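Local structure of esterase (Thermotoga maritima, 3DOH) at residues A[23-28]-A[81-86]; A[38-43]-A[59-64]; A[9-14]-A[131-136]; A[31-36]-A[116-121]. The protein hydrolyses carboxylic esters, probably in an alpha/beta-hydrolase domain that follows an N-terminal immunoglobulin-like domain. One frame throughout, in Å; residues are numbered along the deposited sequence.

How the interactions relate
All four contacts belong to the beta-rich N-terminal part of the chain, with its immunoglobulin-like fold, not to the hydrolase part. Interaction 1 joins strands 19-29 and 80-85. Strand 80-85 also pairs with strand 53-64 of interaction 2, about 8 Å away between centres. Strand 19-29 pairs on its other edge with strand 8-16 of interaction 3, about 9 Å away between centres. Interaction 4 lies among connecting segments, its centre about 15 Å from that of interaction 1 and about 20 Å from that of interaction 3; it touches interaction 2, centres about 10 Å apart, through Leu-38 on Ile-33. Along the chain interaction 3 spans the other three and pairs the sheet's first strand with its last.

Interaction 1. Residues A[23-28]-A[81-86]; sequences CAVVIE and VVLELS
Val-25 faces Leu-83 as a hydrogen-bonded pair at the middle of two antiparallel strands of the immunoglobulin-like domain, 23-28 and 81-85, whose axes run 161° apart in direction. Val-25 N donates to Leu-83 O at 2.9 Å and Leu-83 N returns a bond to Val-25 O at 2.8 Å. Ile-27 and Val-81 repeat this reciprocal pairing two residues on, while Leu-85 N reaches Cys-23 O near the other end. Between them, Ala-24 with Glu-84 and Val-26 with Val-82 form non-hydrogen-bonded pairs. Cys-23 and Ala-24 both face Ile-12 in a classic beta bulge.

Side chains alternate between faces. On one, Val-25 packs on Val-45, Ile-27 on Phe-43, Leu-83 on both, and Val-81 on Leu-38. Leu-83 CD1 touches two neighbours, 4.1 Å from Val-25 CG1 and equally far from Ile-27 CD1. On the opposite face Val-26 CG2 meets Val-82 CG2 at 3.7 Å, both branches being anti to their carbonyl carbons. Beta-branched valine and isoleucine suit these extended backbones, and the small Ala-24 touches Leu-69 and Ile-12.

Leu-85 lays CD1 4.1 Å from Val-25 CG2. An alanine here would probably leave Val-25 CG2 without this packing partner. The chemistry is that of a buried sheet: backbone polar groups satisfy one another across the strands, and hydrocarbon fills the space beside them.

Interaction 2. Residues A[38-43]-A[59-64]; sequences LSPDQF and TKVYAN
Ser-39, whose carbonyl carbon rests on Val-61 CG2, gives its hydroxyl to Asp-41: OG donates to OD2 at 2.8 Å, approaching from above the carboxylate plane. Its backbone N donates to Gln-42 OE1 at 2.9 Å, again from above the plane of the acceptor group, and its carbonyl O accepts Gln-42 N. One small polar residue thus holds the side chains of Asp-41 and Gln-42 and fixes the 3-10 turn at 40-42, where Pro-40 readily takes the bent backbone.

Against this turn strand 59-64 presses a single main side chain. Val-61 points toward it with its two methyls divided between partners. CG1, anti to the backbone N (chi1 -173°), lies 3.7 Å from Leu-38 CB and 4.1 Å from Phe-43 CE2; the Leu-38 and Phe-43 side chains each cross Val-61 at about a right angle. CG2 takes the proline side, 3.5 Å from Pro-40 N, and the Pro-40 and Val-61 side chains slide past each other in opposite directions. Ser-39 O sits in plane at the edge of the Phe-43 ring.

An alanine at Val-61 removes both methyls and would probably open a gap between Leu-38, Pro-40 and Phe-43, with the turn less firmly seated on the strand. The arrangement is that of a connection in an immunoglobulin-like domain, folded as a 3-10 turn over one strand before it enters strand 43-48.

Interaction 3. Residues A[9-14]-A[131-136]; sequences VTLITK and SKQTDE
Leu-11 lays its CD2 methyl over one face of the flat amide group of Gln-133, 3.5 Å from the carbonyl carbon CD, while its CD1 meets the aliphatic part of the same side chain at CB. The first and last strands of the sheet, 8-16 and 129-139, pair here in parallel, in what is probably part of the immunoglobulin-like domain. The Leu-11 and Gln-133 side chains cross at a slant, and Tyr-110 of strand 110-114 touches both. Gln-133 CG lies between its backbone N and carbonyl carbon (chi1 79°), which sets it 3.4 Å from Leu-11 CD2. The carboxylates are placed differently. That of Asp-135 leads away from strand 8-16, and of the Asp-135 side chain Thr-10 meets CB, 3.6 Å from Thr-10 CG2. That of Glu-136 finds its partners elsewhere: OE1 is salt-bridged to Arg-105 and hydrogen-bonded to His-138.

Strand 129-139 is broken here, and the loop residues Gln-133 and Thr-134 interrupt the regular pairing. Thr-134 N donates to Val-9 O at 2.8 Å in a nearly straight bond (172°). Farther along, Leu-11 N donates to Asp-135 O, also at 2.8 Å, and beyond it Leu-11 continues the pairing with Lys-137.

Residue types follow the two sides of the strand. Leu-11 is buried and gains from the hydrocarbon of Gln-133, whereas Thr-10, partly exposed, packs its methyl on Asp-135 CB. At the other end Val-9 CG1 lies 4.1 Å from Ser-131 OG. Asp-135 O is approached twice, by the Leu-11 N-H and by Thr-10 CA, which makes a CA-H...O contact at 3.3 Å.

Interaction 4. Residues A[31-36]-A[116-121]; sequences VEIDGQ and VPIFDV
Ile-33 and Ile-118 meet methyl to methyl, their side chains crossing at about a right angle. CD1 of each touches CD1 of the other at 3.4 Å. Ile-33 has CG1 anti to its carbonyl carbon (chi1 -65°), whereas Ile-118 holds CG1 between its backbone N and carbonyl carbon (chi1 53°), and the CD1 beyond it touches Ile-33. Ile-33 also sets its second branch, CG2, 3.6 Å from Phe-119 O. Both isoleucines are buried, and the branching lets Ile-33 reach a methyl and a backbone carbonyl at once.

Val-121 works from the other end of the contact. Its side chain crosses that of Glu-32 at a slant, CG1 lying 3.6 Å from Glu-32 CB, and the same methyl rests against Ile-33 N. Glu-32 thus lends its aliphatic part to the packing, while its far end turns to Asn-65, which donates from ND2 to OE2.

The two segments belong to the immunoglobulin-like domain: 31-36 holds the short, weakly bonded strand 32-34, between strands 19-29 and 43-48 and just past a corner of the chain at Val-31, and 116-121 lies in the loop between strands 110-114 and 129-139. Their touching parts run 99° apart, and no hydrogen bond joins them. Val-116 and Pro-117 pack on Tyr-53 of the third subunit.

Asp-120 is buried at the crossing, with CB 3.4 Å from Glu-32 O. Its OD1 accepts a hydrogen bond from Asp-122 N, two residues on. Asp-34 brings OD1 near Phe-119 O, but both atoms are acceptors and form no bond.

Interaction 1. Residues A[23-28]-A[81-86]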
loop_
_atom_site.group_PDB
_atom_site.type_symbol
_atom_site.label_atom_id
_atom_site.label_comp_id
_atom_site.label_asym_id
_atom_site.label_seq_id
_atom_site.Cartn_x
_atom_site.Cartn_y
_atom_site.Cartn_z
ATOM N N CYS A 23 -19.749 -4.589 -21.172
ATOM C CA CYS A 23 -18.343 -4.978 -21.196
ATOM C C CYS A 23 -17.580 -4.254 -22.294
ATOM O O CYS A 23 -16.363 -4.139 -22.243
ATOM C CB CYS A 23 -18.204 -6.492 -21.364
ATOM S SG CYS A 23 -18.794 -7.086 -22.939
ATOM N N ALA A 24 -18.277 -3.756 -23.302
ATOM C CA ALA A 24 -17.546 -2.992 -24.295
ATOM C C ALA A 24 -18.397 -1.913 -24.941
ATOM O O ALA A 24 -19.618 -1.929 -24.841
ATOM C CB ALA A 24 -16.932 -3.903 -25.321
ATOM N N VAL A 25 -17.730 -0.949 -25.545
ATOM C CA VAL A 25 -18.378 0.057 -26.330
ATOM C C VAL A 25 -17.679 -0.009 -27.678
ATOM O O VAL A 25 -16.443 0.039 -27.751
ATOM C CB VAL A 25 -18.215 1.444 -25.669
ATOM C CG1 VAL A 25 -18.410 2.532 -26.673
ATOM C CG2 VAL A 25 -19.178 1.604 -24.511
ATOM N N VAL A 26 -18.473 -0.165 -28.730
ATOM C CA VAL A 26 -17.961 -0.190 -30.105
ATOM C C VAL A 26 -18.407 1.039 -30.908
ATOM O O VAL A 26 -19.607 1.325 -31.033
ATOM C CB VAL A 26 -18.413 -1.466 -30.855
ATOM C CG1 VAL A 26 -18.091 -1.376 -32.318
ATOM C CG2 VAL A 26 -17.751 -2.711 -30.264
ATOM N N ILE A 27 -17.441 1.752 -31.469
ATOM C CA ILE A 27 -17.734 2.946 -32.257
ATOM C C ILE A 27 -17.517 2.623 -33.726
ATOM O O ILE A 27 -16.467 2.119 -34.081
ATOM C CB ILE A 27 -16.821 4.140 -31.860
ATOM C CG1 ILE A 27 -16.805 4.331 -30.318
ATOM C CG2 ILE A 27 -17.217 5.392 -32.682
ATOM C CD1 ILE A 27 -15.616 5.057 -29.741
ATOM N N GLU A 28 -18.521 2.882 -34.565
ATOM C CA GLU A 28 -18.362 2.719 -36.020
ATOM C C GLU A 28 -18.000 4.065 -36.616
ATOM O O GLU A 28 -18.840 4.979 -36.674
ATOM C CB GLU A 28 -19.614 2.147 -36.713
ATOM C CG GLU A 28 -19.434 2.010 -38.242
ATOM C CD GLU A 28 -20.518 1.171 -38.956
ATOM O OE1 GLU A 28 -21.733 1.303 -38.688
ATOM O OE2 GLU A 28 -20.130 0.366 -39.823
ATOM N N VAL A 81 -14.153 0.565 -33.778
ATOM C CA VAL A 81 -13.234 0.693 -32.671
ATOM C C VAL A 81 -13.911 0.166 -31.399
ATOM O O VAL A 81 -15.008 0.610 -31.001
ATOM C CB VAL A 81 -12.704 2.146 -32.533
ATOM C CG1 VAL A 81 -12.066 2.393 -31.155
ATOM C CG2 VAL A 81 -11.724 2.445 -33.663
ATOM N N VAL A 82 -13.232 -0.813 -30.804
ATOM C CA VAL A 82 -13.649 -1.457 -29.595
ATOM C C VAL A 82 -12.926 -0.882 -28.401
ATOM O O VAL A 82 -11.700 -0.815 -28.364
ATOM C CB VAL A 82 -13.366 -2.970 -29.638
ATOM C CG1 VAL A 82 -13.622 -3.636 -28.230
ATOM C CG2 VAL A 82 -14.229 -3.631 -30.684
ATOM N N LEU A 83 -13.716 -0.496 -27.414
ATOM C CA LEU A 83 -13.209 -0.043 -26.144
ATOM C C LEU A 83 -13.676 -1.073 -25.153
ATOM O O LEU A 83 -14.869 -1.166 -24.888
ATOM C CB LEU A 83 -13.871 1.288 -25.776
ATOM C CG LEU A 83 -13.738 2.479 -26.726
ATOM C CD1 LEU A 83 -14.469 3.626 -26.124
ATOM C CD2 LEU A 83 -12.273 2.825 -26.970
ATOM N N GLU A 84 -12.771 -1.865 -24.608
ATOM C CA GLU A 84 -13.171 -2.851 -23.633
ATOM C C GLU A 84 -13.224 -2.219 -22.240
ATOM O O GLU A 84 -12.438 -1.342 -21.911
ATOM C CB GLU A 84 -12.249 -4.065 -23.760
ATOM C CG GLU A 84 -11.634 -4.556 -22.468
ATOM C CD GLU A 84 -11.546 -6.069 -22.397
ATOM O OE1 GLU A 84 -11.406 -6.726 -23.467
ATOM O OE2 GLU A 84 -11.649 -6.593 -21.257
ATOM N N LEU A 85 -14.164 -2.648 -21.418
ATOM C CA LEU A 85 -14.369 -2.033 -20.091
ATOM C C LEU A 85 -14.167 -2.996 -18.906
ATOM O O LEU A 85 -14.529 -4.158 -18.983
ATOM C CB LEU A 85 -15.762 -1.395 -20.028
ATOM C CG LEU A 85 -16.148 -0.564 -21.261
ATOM C CD1 LEU A 85 -17.611 -0.226 -21.136
ATOM C CD2 LEU A 85 -15.294 0.717 -21.424
ATOM N N SER A 86 -13.603 -2.508 -17.808
ATOM C CA SER A 86 -13.392 -3.373 -16.666
ATOM C C SER A 86 -14.692 -3.919 -16.207
ATOM O O SER A 86 -15.594 -3.183 -15.885
ATOM C CB SER A 86 -12.712 -2.679 -15.467
ATOM O OG SER A 86 -12.504 -3.641 -14.410
#

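Interaction 2. Residues A[38-43]-A[59-64]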
loop_
_atom_site.group_PDB
_atom_site.type_symbol
_atom_site.label_atom_id
_atom_site.label_comp_id
_atom_site.label_asym_id
_atom_site.label_seq_id
_atom_site.Cartn_x
_atom_site.Cartn_y
_atom_site.Cartn_z
ATOM N N LEU A 38 -4.003 3.211 -31.507
ATOM C CA LEU A 38 -4.996 3.603 -30.498
ATOM C C LEU A 38 -4.516 3.252 -29.090
ATOM O O LEU A 38 -3.687 2.352 -28.913
ATOM C CB LEU A 38 -6.334 2.919 -30.786
ATOM C CG LEU A 38 -7.409 3.573 -31.665
ATOM C CD1 LEU A 38 -6.906 4.678 -32.640
ATOM C CD2 LEU A 38 -8.149 2.483 -32.418
ATOM N N SER A 39 -5.033 3.949 -28.088
ATOM C CA SER A 39 -4.657 3.685 -26.714
ATOM C C SER A 39 -5.820 4.123 -25.812
ATOM O O SER A 39 -6.503 5.071 -26.140
ATOM C CB SER A 39 -3.346 4.434 -26.400
ATOM O OG SER A 39 -3.165 4.670 -25.012
ATOM N N PRO A 40 -6.071 3.417 -24.694
ATOM C CA PRO A 40 -7.204 3.712 -23.779
ATOM C C PRO A 40 -7.377 5.167 -23.360
ATOM O O PRO A 40 -8.493 5.639 -23.203
ATOM C CB PRO A 40 -6.896 2.829 -22.557
ATOM C CG PRO A 40 -6.213 1.645 -23.169
ATOM C CD PRO A 40 -5.312 2.236 -24.234
ATOM N N ASP A 41 -6.285 5.888 -23.202
ATOM C CA ASP A 41 -6.376 7.278 -22.749
ATOM C C ASP A 41 -6.814 8.279 -23.821
ATOM O O ASP A 41 -6.735 9.494 -23.607
ATOM C CB ASP A 41 -5.060 7.723 -22.086
ATOM C CG ASP A 41 -3.858 7.718 -23.053
ATOM O OD1 ASP A 41 -2.808 8.205 -22.604
ATOM O OD2 ASP A 41 -3.940 7.270 -24.237
ATOM N N GLN A 42 -7.249 7.785 -24.974
ATOM C CA GLN A 42 -7.731 8.669 -26.035
ATOM C C GLN A 42 -9.267 8.731 -26.007
ATOM O O GLN A 42 -9.894 9.446 -26.783
ATOM C CB GLN A 42 -7.267 8.204 -27.404
ATOM C CG GLN A 42 -5.754 8.065 -27.617
ATOM C CD GLN A 42 -5.451 7.478 -28.987
ATOM O OE1 GLN A 42 -5.992 6.433 -29.350
ATOM N NE2 GLN A 42 -4.620 8.157 -29.767
ATOM N N PHE A 43 -9.870 7.985 -25.095
ATOM C CA PHE A 43 -11.304 7.888 -25.074
ATOM C C PHE A 43 -11.818 8.001 -23.657
ATOM O O PHE A 43 -11.053 7.915 -22.709
ATOM C CB PHE A 43 -11.689 6.539 -25.639
ATOM C CG PHE A 43 -11.287 6.334 -27.064
ATOM C CD1 PHE A 43 -12.190 6.578 -28.091
ATOM C CD2 PHE A 43 -10.021 5.857 -27.380
ATOM C CE1 PHE A 43 -11.844 6.365 -29.416
ATOM C CE2 PHE A 43 -9.653 5.646 -28.702
ATOM C CZ PHE A 43 -10.569 5.897 -29.721
ATOM N N THR A 59 -10.036 -0.804 -20.477
ATOM C CA THR A 59 -8.835 -1.603 -20.220
ATOM C C THR A 59 -7.948 -1.904 -21.459
ATOM O O THR A 59 -6.729 -2.049 -21.318
ATOM C CB THR A 59 -9.175 -2.918 -19.497
ATOM O OG1 THR A 59 -10.239 -3.572 -20.194
ATOM C CG2 THR A 59 -9.642 -2.644 -18.104
ATOM N N LYS A 60 -8.556 -2.038 -22.645
ATOM C CA LYS A 60 -7.797 -2.130 -23.911
ATOM C C LYS A 60 -8.590 -1.425 -25.021
ATOM O O LYS A 60 -9.813 -1.433 -24.973
ATOM C CB LYS A 60 -7.521 -3.592 -24.345
ATOM C CG LYS A 60 -7.434 -4.702 -23.244
ATOM C CD LYS A 60 -6.075 -4.787 -22.475
ATOM C CE LYS A 60 -5.676 -6.252 -22.148
ATOM N NZ LYS A 60 -6.851 -7.222 -21.943
ATOM N N VAL A 61 -7.912 -0.806 -25.994
ATOM C CA VAL A 61 -8.551 -0.370 -27.268
ATOM C C VAL A 61 -8.026 -1.161 -28.471
ATOM O O VAL A 61 -6.833 -1.441 -28.544
ATOM C CB VAL A 61 -8.334 1.134 -27.596
ATOM C CG1 VAL A 61 -9.169 1.526 -28.813
ATOM C CG2 VAL A 61 -8.719 2.003 -26.454
ATOM N N TYR A 62 -8.910 -1.496 -29.412
ATOM C CA TYR A 62 -8.505 -2.135 -30.687
ATOM C C TYR A 62 -9.513 -1.937 -31.851
ATOM O O TYR A 62 -10.618 -1.421 -31.665
ATOM C CB TYR A 62 -8.144 -3.629 -30.491
ATOM C CG TYR A 62 -9.274 -4.494 -29.936
ATOM C CD1 TYR A 62 -9.421 -4.691 -28.552
ATOM C CD2 TYR A 62 -10.192 -5.089 -30.785
ATOM C CE1 TYR A 62 -10.457 -5.460 -28.034
ATOM C CE2 TYR A 62 -11.234 -5.858 -30.282
ATOM C CZ TYR A 62 -11.361 -6.046 -28.908
ATOM O OH TYR A 62 -12.411 -6.790 -28.431
ATOM N N ALA A 63 -9.129 -2.346 -33.053
ATOM C CA ALA A 63 -10.040 -2.212 -34.174
ATOM C C ALA A 63 -10.275 -3.518 -34.888
ATOM O O ALA A 63 -9.386 -4.351 -34.946
ATOM C CB ALA A 63 -9.525 -1.187 -35.127
ATOM N N ASN A 64 -11.481 -3.700 -35.417
ATOM C CA ASN A 64 -11.803 -4.800 -36.334
ATOM C C ASN A 64 -12.779 -4.301 -37.415
ATOM O O ASN A 64 -13.124 -3.099 -37.449
ATOM C CB ASN A 64 -12.370 -6.004 -35.573
ATOM C CG ASN A 64 -13.713 -5.709 -34.889
ATOM O OD1 ASN A 64 -13.955 -6.128 -33.750
ATOM N ND2 ASN A 64 -14.596 -5.012 -35.586
#

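Interaction 3. Residues A[9-14]-A[131-136]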
loop_
_atom_site.group_PDB
_atom_site.type_symbol
_atom_site.label_atom_id
_atom_site.label_comp_id
_atom_site.label_asym_id
_atom_site.label_seq_id
_atom_site.Cartn_x
_atom_site.Cartn_y
_atom_site.Cartn_z
ATOM N N VAL A 9 -22.429 4.296 -31.949
ATOM C CA VAL A 9 -21.777 3.911 -30.713
ATOM C C VAL A 9 -22.660 2.874 -30.026
ATOM O O VAL A 9 -23.810 3.127 -29.687
ATOM C CB VAL A 9 -21.480 5.114 -29.836
ATOM C CG1 VAL A 9 -21.094 6.287 -30.718
ATOM C CG2 VAL A 9 -22.687 5.474 -29.073
ATOM N N THR A 10 -22.131 1.673 -29.912
ATOM C CA THR A 10 -22.919 0.537 -29.550
ATOM C C THR A 10 -22.380 -0.013 -28.244
ATOM O O THR A 10 -21.192 -0.290 -28.103
ATOM C CB THR A 10 -22.827 -0.532 -30.619
ATOM O OG1 THR A 10 -23.057 0.044 -31.910
ATOM C CG2 THR A 10 -23.845 -1.608 -30.358
ATOM N N LEU A 11 -23.273 -0.120 -27.282
ATOM C CA LEU A 11 -23.007 -0.718 -26.000
ATOM C C LEU A 11 -22.984 -2.225 -26.110
ATOM O O LEU A 11 -23.975 -2.817 -26.514
ATOM C CB LEU A 11 -24.137 -0.305 -25.071
ATOM C CG LEU A 11 -23.919 0.968 -24.256
ATOM C CD1 LEU A 11 -23.008 1.937 -24.981
ATOM C CD2 LEU A 11 -25.250 1.590 -23.814
ATOM N N ILE A 12 -21.868 -2.859 -25.780
ATOM C CA ILE A 12 -21.835 -4.314 -25.777
ATOM C C ILE A 12 -22.070 -4.821 -24.342
ATOM O O ILE A 12 -21.308 -4.456 -23.406
ATOM C CB ILE A 12 -20.501 -4.883 -26.338
ATOM C CG1 ILE A 12 -20.036 -4.118 -27.582
ATOM C CG2 ILE A 12 -20.624 -6.395 -26.604
ATOM C CD1 ILE A 12 -20.963 -4.286 -28.806
ATOM N N THR A 13 -23.129 -5.622 -24.170
ATOM C CA THR A 13 -23.422 -6.295 -22.907
ATOM C C THR A 13 -23.206 -7.759 -23.082
ATOM O O THR A 13 -23.318 -8.294 -24.199
ATOM C CB THR A 13 -24.892 -6.102 -22.360
ATOM O OG1 THR A 13 -25.862 -6.698 -23.244
ATOM C CG2 THR A 13 -25.233 -4.622 -22.129
ATOM N N LYS A 14 -22.916 -8.424 -21.968
ATOM C CA LYS A 14 -22.631 -9.829 -21.978
ATOM C C LYS A 14 -23.099 -10.358 -20.624
ATOM O O LYS A 14 -23.025 -9.630 -19.602
ATOM C CB LYS A 14 -21.132 -9.975 -22.142
ATOM C CG LYS A 14 -20.629 -11.379 -22.291
ATOM C CD LYS A 14 -19.235 -11.446 -21.741
ATOM C CE LYS A 14 -18.415 -12.512 -22.408
ATOM N NZ LYS A 14 -17.977 -12.058 -23.757
ATOM N N SER A 131 -20.847 11.769 -27.407
ATOM C CA SER A 131 -22.093 11.145 -27.837
ATOM C C SER A 131 -22.686 10.263 -26.742
ATOM O O SER A 131 -21.965 9.542 -26.053
ATOM C CB SER A 131 -21.869 10.324 -29.109
ATOM O OG SER A 131 -23.072 9.709 -29.538
ATOM N N LYS A 132 -24.005 10.327 -26.588
ATOM C CA LYS A 132 -24.777 9.221 -25.977
ATOM C C LYS A 132 -24.589 7.973 -26.873
ATOM O O LYS A 132 -24.022 8.072 -27.968
ATOM C CB LYS A 132 -26.258 9.597 -25.840
ATOM C CG LYS A 132 -26.606 10.495 -24.636
ATOM C CD LYS A 132 -27.592 11.607 -25.082
ATOM C CE LYS A 132 -28.341 12.364 -23.914
ATOM N NZ LYS A 132 -27.467 12.963 -22.800
ATOM N N GLN A 133 -25.005 6.799 -26.400
ATOM C CA GLN A 133 -24.986 5.601 -27.240
ATOM C C GLN A 133 -26.156 5.620 -28.228
ATOM O O GLN A 133 -27.115 6.359 -28.060
ATOM C CB GLN A 133 -25.092 4.344 -26.395
ATOM C CG GLN A 133 -26.486 4.012 -25.935
ATOM C CD GLN A 133 -26.797 4.642 -24.602
ATOM O OE1 GLN A 133 -27.779 4.291 -23.959
ATOM N NE2 GLN A 133 -25.954 5.561 -24.158
ATOM N N THR A 134 -26.073 4.770 -29.246
ATOM C CA THR A 134 -27.119 4.690 -30.261
ATOM C C THR A 134 -27.627 3.266 -30.482
ATOM O O THR A 134 -28.345 3.002 -31.447
ATOM C CB THR A 134 -26.643 5.271 -31.606
ATOM O OG1 THR A 134 -26.844 6.689 -31.615
ATOM C CG2 THR A 134 -27.416 4.647 -32.758
ATOM N N ASP A 135 -27.249 2.356 -29.598
ATOM C CA ASP A 135 -27.417 0.941 -29.872
ATOM C C ASP A 135 -26.915 0.146 -28.687
ATOM O O ASP A 135 -25.869 0.456 -28.117
ATOM C CB ASP A 135 -26.648 0.545 -31.134
ATOM C CG ASP A 135 -27.495 0.641 -32.387
ATOM O OD1 ASP A 135 -28.213 -0.333 -32.697
ATOM O OD2 ASP A 135 -27.443 1.690 -33.063
ATOM N N GLU A 136 -27.662 -0.883 -28.313
ATOM C CA GLU A 136 -27.106 -1.905 -27.465
ATOM C C GLU A 136 -26.850 -3.089 -28.405
ATOM O O GLU A 136 -27.362 -3.105 -29.510
ATOM C CB GLU A 136 -28.088 -2.229 -26.336
ATOM C CG GLU A 136 -28.612 -0.978 -25.584
ATOM C CD GLU A 136 -29.370 -1.301 -24.289
ATOM O OE1 GLU A 136 -29.469 -2.483 -23.933
ATOM O OE2 GLU A 136 -29.859 -0.377 -23.609
#

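Interaction 4. Residues A[31-36]-A[116-121]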
loop_
_atom_site.group_PDB
_atom_site.type_symbol
_atom_site.label_atom_id
_atom_site.label_comp_id
_atom_site.label_asym_id
_atom_site.label_seq_id
_atom_site.Cartn_x
_atom_site.Cartn_y
_atom_site.Cartn_z
ATOM N N VAL A 31 -14.564 6.207 -41.751
ATOM C CA VAL A 31 -13.550 5.344 -42.380
ATOM C C VAL A 31 -13.027 4.262 -41.464
ATOM O O VAL A 31 -13.467 4.109 -40.307
ATOM C CB VAL A 31 -12.306 6.084 -42.858
ATOM C CG1 VAL A 31 -12.127 5.912 -44.400
ATOM C CG2 VAL A 31 -12.295 7.544 -42.358
ATOM N N GLU A 32 -12.089 3.497 -42.007
ATOM C CA GLU A 32 -11.383 2.494 -41.244
ATOM C C GLU A 32 -10.425 3.268 -40.344
ATOM O O GLU A 32 -10.305 4.480 -40.475
ATOM C CB GLU A 32 -10.618 1.511 -42.163
ATOM C CG GLU A 32 -11.410 0.302 -42.715
ATOM C CD GLU A 32 -10.499 -0.913 -43.080
ATOM O OE1 GLU A 32 -9.259 -0.858 -42.869
ATOM O OE2 GLU A 32 -11.021 -1.940 -43.571
ATOM N N ILE A 33 -9.762 2.555 -39.437
ATOM C CA ILE A 33 -8.833 3.112 -38.466
ATOM C C ILE A 33 -7.844 2.006 -38.130
ATOM O O ILE A 33 -8.218 0.830 -38.115
ATOM C CB ILE A 33 -9.580 3.517 -37.187
ATOM C CG1 ILE A 33 -10.543 4.651 -37.502
ATOM C CG2 ILE A 33 -8.611 3.909 -36.066
ATOM C CD1 ILE A 33 -11.296 5.131 -36.337
ATOM N N ASP A 34 -6.592 2.389 -37.868
ATOM C CA ASP A 34 -5.559 1.481 -37.340
ATOM C C ASP A 34 -5.541 1.530 -35.818
ATOM O O ASP A 34 -5.267 2.571 -35.209
ATOM C CB ASP A 34 -4.183 1.877 -37.856
ATOM C CG ASP A 34 -3.985 3.369 -37.810
ATOM O OD1 ASP A 34 -4.890 4.084 -38.325
ATOM O OD2 ASP A 34 -2.963 3.832 -37.235
ATOM N N GLY A 35 -5.835 0.380 -35.224
ATOM C CA GLY A 35 -5.829 0.214 -33.779
ATOM C C GLY A 35 -4.434 0.110 -33.203
ATOM O O GLY A 35 -4.238 0.359 -32.031
ATOM N N GLN A 36 -3.468 -0.274 -34.027
ATOM C CA GLN A 36 -2.085 -0.353 -33.614
ATOM C C GLN A 36 -1.738 0.958 -32.919
ATOM O O GLN A 36 -1.074 0.962 -31.893
ATOM C CB GLN A 36 -1.228 -0.644 -34.858
ATOM C CG GLN A 36 0.256 -0.229 -34.839
ATOM C CD GLN A 36 0.756 0.161 -36.252
ATOM O OE1 GLN A 36 0.549 -0.579 -37.236
ATOM N NE2 GLN A 36 1.391 1.342 -36.358
ATOM N N VAL A 116 -9.071 13.041 -28.178
ATOM C CA VAL A 116 -7.971 13.601 -28.905
ATOM C C VAL A 116 -8.178 13.161 -30.332
ATOM O O VAL A 116 -8.919 12.184 -30.583
ATOM C CB VAL A 116 -6.649 13.016 -28.424
ATOM C CG1 VAL A 116 -6.335 13.507 -27.023
ATOM C CG2 VAL A 116 -6.649 11.484 -28.521
ATOM N N PRO A 117 -7.526 13.847 -31.285
ATOM C CA PRO A 117 -7.698 13.404 -32.655
ATOM C C PRO A 117 -7.123 12.001 -32.771
ATOM O O PRO A 117 -6.383 11.594 -31.890
ATOM C CB PRO A 117 -6.875 14.429 -33.449
ATOM C CG PRO A 117 -6.776 15.625 -32.547
ATOM C CD PRO A 117 -6.632 15.012 -31.197
ATOM N N ILE A 118 -7.486 11.250 -33.807
ATOM C CA ILE A 118 -6.899 9.918 -34.031
ATOM C C ILE A 118 -6.546 9.685 -35.494
ATOM O O ILE A 118 -7.137 10.292 -36.411
ATOM C CB ILE A 118 -7.790 8.755 -33.559
ATOM C CG1 ILE A 118 -9.189 8.887 -34.182
ATOM C CG2 ILE A 118 -7.806 8.663 -32.043
ATOM C CD1 ILE A 118 -9.912 7.541 -34.438
ATOM N N PHE A 119 -5.573 8.802 -35.702
ATOM C CA PHE A 119 -5.072 8.560 -37.040
ATOM C C PHE A 119 -6.022 7.604 -37.764
ATOM O O PHE A 119 -6.475 6.625 -37.166
ATOM C CB PHE A 119 -3.621 8.032 -36.993
ATOM C CG PHE A 119 -2.588 9.107 -36.663
ATOM C CD1 PHE A 119 -2.258 10.104 -37.607
ATOM C CD2 PHE A 119 -1.947 9.133 -35.406
ATOM C CE1 PHE A 119 -1.307 11.103 -37.311
ATOM C CE2 PHE A 119 -0.990 10.127 -35.086
ATOM C CZ PHE A 119 -0.666 11.110 -36.044
ATOM N N ASP A 120 -6.368 7.904 -39.017
ATOM C CA ASP A 120 -7.064 6.903 -39.854
ATOM C C ASP A 120 -6.205 6.346 -41.023
ATOM O O ASP A 120 -5.081 6.827 -41.287
ATOM C CB ASP A 120 -8.460 7.385 -40.297
ATOM C CG ASP A 120 -8.470 7.965 -41.692
ATOM O OD1 ASP A 120 -7.375 8.223 -42.225
ATOM O OD2 ASP A 120 -9.574 8.158 -42.257
ATOM N N VAL A 121 -6.756 5.350 -41.718
ATOM C CA VAL A 121 -6.019 4.612 -42.753
ATOM C C VAL A 121 -5.741 5.433 -44.015
ATOM O O VAL A 121 -4.831 5.102 -44.788
ATOM C CB VAL A 121 -6.717 3.262 -43.137
ATOM C CG1 VAL A 121 -7.149 2.506 -41.873
ATOM C CG2 VAL A 121 -7.913 3.478 -44.088
#